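Aminotransferase, class III (Deinococcus radiodurans, PDB 3I4J) probably transfers amino groups between substrates as a pyridoxal-phosphate-dependent class III aminotransferase. Local coordinates at residues H45-V50 with L310-R315. The protein carries 1 engineered substitution. Numbering follows the deposited sequence.
Sequences HGRAEV and LDIVER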
loop_
_atom_site.group_PDB
_atom_site.type_symbol
_atom_site.label_atom_id
_atom_site.label_comp_id
_atom_site.label_asym_id
_atom_site.label_seq_id
_atom_site.Cartn_x
_atom_site.Cartn_y
_atom_site.Cartn_z
ATOM N N HIS C 45 21.554 -0.949 -1.044
ATOM C CA HIS C 45 20.977 -2.199 -1.514
ATOM C C HIS C 45 21.737 -3.451 -1.091
ATOM O O HIS C 45 22.938 -3.404 -0.819
ATOM C CB HIS C 45 20.877 -2.173 -3.039
ATOM C CG HIS C 45 20.098 -1.012 -3.573
ATOM N ND1 HIS C 45 20.698 0.115 -4.090
ATOM C CD2 HIS C 45 18.764 -0.801 -3.658
ATOM C CE1 HIS C 45 19.766 0.970 -4.472
ATOM N NE2 HIS C 45 18.584 0.438 -4.221
ATOM N N GLY C 46 21.011 -4.565 -1.039
ATOM C CA GLY C 46 21.599 -5.851 -0.699
ATOM C C GLY C 46 21.931 -6.148 0.751
ATOM O O GLY C 46 22.815 -6.968 1.011
ATOM N N ARG C 47 21.241 -5.513 1.695
ATOM C CA ARG C 47 21.511 -5.756 3.112
ATOM C C ARG C 47 21.001 -7.132 3.538
ATOM O O ARG C 47 19.797 -7.324 3.741
ATOM C CB ARG C 47 20.851 -4.691 3.997
ATOM C CG ARG C 47 21.074 -3.238 3.574
ATOM C CD ARG C 47 22.509 -2.742 3.716
ATOM N NE ARG C 47 23.003 -2.740 5.089
ATOM C CZ ARG C 47 23.690 -1.739 5.639
ATOM N NH1 ARG C 47 23.958 -0.641 4.947
ATOM N NH2 ARG C 47 24.150 -1.851 6.877
ATOM N N ALA C 48 21.915 -8.089 3.669
ATOM C CA ALA C 48 21.541 -9.435 4.084
ATOM C C ALA C 48 20.994 -9.416 5.504
ATOM O O ALA C 48 20.162 -10.248 5.864
ATOM C CB ALA C 48 22.745 -10.366 3.997
ATOM N N GLU C 49 21.462 -8.464 6.310
ATOM C CA GLU C 49 21.017 -8.338 7.692
ATOM C C GLU C 49 19.506 -8.141 7.760
ATOM O O GLU C 49 18.823 -8.757 8.582
ATOM C CB GLU C 49 21.699 -7.150 8.373
ATOM C CG GLU C 49 21.359 -7.011 9.848
ATOM C CD GLU C 49 22.030 -5.810 10.491
ATOM O OE1 GLU C 49 23.003 -5.288 9.910
ATOM O OE2 GLU C 49 21.593 -5.393 11.582
ATOM N N VAL C 50 18.992 -7.269 6.900
ATOM C CA VAL C 50 17.561 -7.002 6.871
ATOM C C VAL C 50 16.828 -8.235 6.361
ATOM O O VAL C 50 15.803 -8.636 6.917
ATOM C CB VAL C 50 17.233 -5.808 5.953
ATOM C CG1 VAL C 50 15.726 -5.548 5.958
ATOM C CG2 VAL C 50 17.989 -4.572 6.425
ATOM N N LEU C 310 16.117 0.248 11.160
ATOM C CA LEU C 310 16.373 1.204 12.230
ATOM C C LEU C 310 17.654 0.840 12.987
ATOM O O LEU C 310 18.449 1.722 13.324
ATOM C CB LEU C 310 15.184 1.259 13.190
ATOM C CG LEU C 310 15.297 2.247 14.357
ATOM C CD1 LEU C 310 15.522 3.667 13.832
ATOM C CD2 LEU C 310 14.035 2.175 15.203
ATOM N N ASP C 311 17.859 -0.450 13.252
ATOM C CA ASP C 311 19.070 -0.894 13.951
ATOM C C ASP C 311 20.308 -0.409 13.204
ATOM O O ASP C 311 21.276 0.054 13.808
ATOM C CB ASP C 311 19.146 -2.427 14.036
ATOM C CG ASP C 311 18.128 -3.028 14.987
ATOM O OD1 ASP C 311 17.788 -2.390 16.000
ATOM O OD2 ASP C 311 17.682 -4.164 14.729
ATOM N N ILE C 312 20.267 -0.534 11.881
ATOM C CA ILE C 312 21.369 -0.130 11.018
ATOM C C ILE C 312 21.558 1.387 10.992
ATOM O O ILE C 312 22.685 1.885 11.094
ATOM C CB ILE C 312 21.128 -0.655 9.589
ATOM C CG1 ILE C 312 21.165 -2.187 9.604
ATOM C CG2 ILE C 312 22.165 -0.090 8.630
ATOM C CD1 ILE C 312 20.744 -2.836 8.296
ATOM N N VAL C 313 20.454 2.115 10.857
ATOM C CA VAL C 313 20.493 3.572 10.826
ATOM C C VAL C 313 21.155 4.111 12.093
ATOM O O VAL C 313 21.954 5.045 12.037
ATOM C CB VAL C 313 19.061 4.150 10.690
ATOM C CG1 VAL C 313 19.067 5.662 10.909
ATOM C CG2 VAL C 313 18.502 3.816 9.307
ATOM N N GLU C 314 20.828 3.510 13.234
ATOM C CA GLU C 314 21.400 3.937 14.507
ATOM C C GLU C 314 22.840 3.448 14.682
ATOM O O GLU C 314 23.737 4.228 15.007
ATOM C CB GLU C 314 20.536 3.434 15.669
ATOM C CG GLU C 314 19.105 3.944 15.635
ATOM C CD GLU C 314 18.291 3.518 16.843
ATOM O OE1 GLU C 314 18.290 2.312 17.175
ATOM O OE2 GLU C 314 17.641 4.387 17.453
ATOM N N ARG C 315 23.062 2.158 14.454
ATOM C CA ARG C 315 24.398 1.589 14.610
ATOM C C ARG C 315 25.448 2.254 13.720
ATOM O O ARG C 315 26.573 2.494 14.161
ATOM C CB ARG C 315 24.365 0.084 14.330
ATOM C CG ARG C 315 25.691 -0.619 14.585
ATOM C CD ARG C 315 25.573 -2.120 14.365
ATOM N NE ARG C 315 25.455 -2.460 12.954
ATOM C CZ ARG C 315 24.452 -3.156 12.429
ATOM N NH1 ARG C 315 23.466 -3.594 13.198
ATOM N NH2 ARG C 315 24.439 -3.415 11.132
#
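Ile-312 sits at the packed centre, with Arg-47, Glu-49 and Val-50 gathered round it. Its CD1 meets Val-50 CG2 at 3.8 Å, the two side chains crossing at about a right angle, while its CG2 lies over one face of the Arg-47 guanidinium, 3.2 Å from NH2. A branched aliphatic can serve a valine and the flat arginine group at once. Arg-47, the N-cap residue of helix 48-60, bends at chi2 and chi3 and reaches toward Ile-312 tip to tip; its NH2 pairs with Glu-316 and its NH1 bonds to Ile-43 O. On the exposed side charge holds the contact instead. Glu-49, extended with CG anti to the backbone N (chi1 -176°), is long enough to meet Arg-315 tip to tip. Arginine's two-nitrogen end matches a carboxylate: NH2 takes OE1 at 2.7 Å and NH1 takes OE2 at 3.1 Å, end-on, the two planes nearly coplanar (24° apart). An alanine in place of Glu-49 would probably leave Arg-315 without this mate and uncover part of Ile-312. With Arg-47 NH2 4.5 Å from Arg-315 NH2, the carboxylate is likely to ease the repulsion between like charges while tying the start of helix 48-60 to the end of helix 300-315.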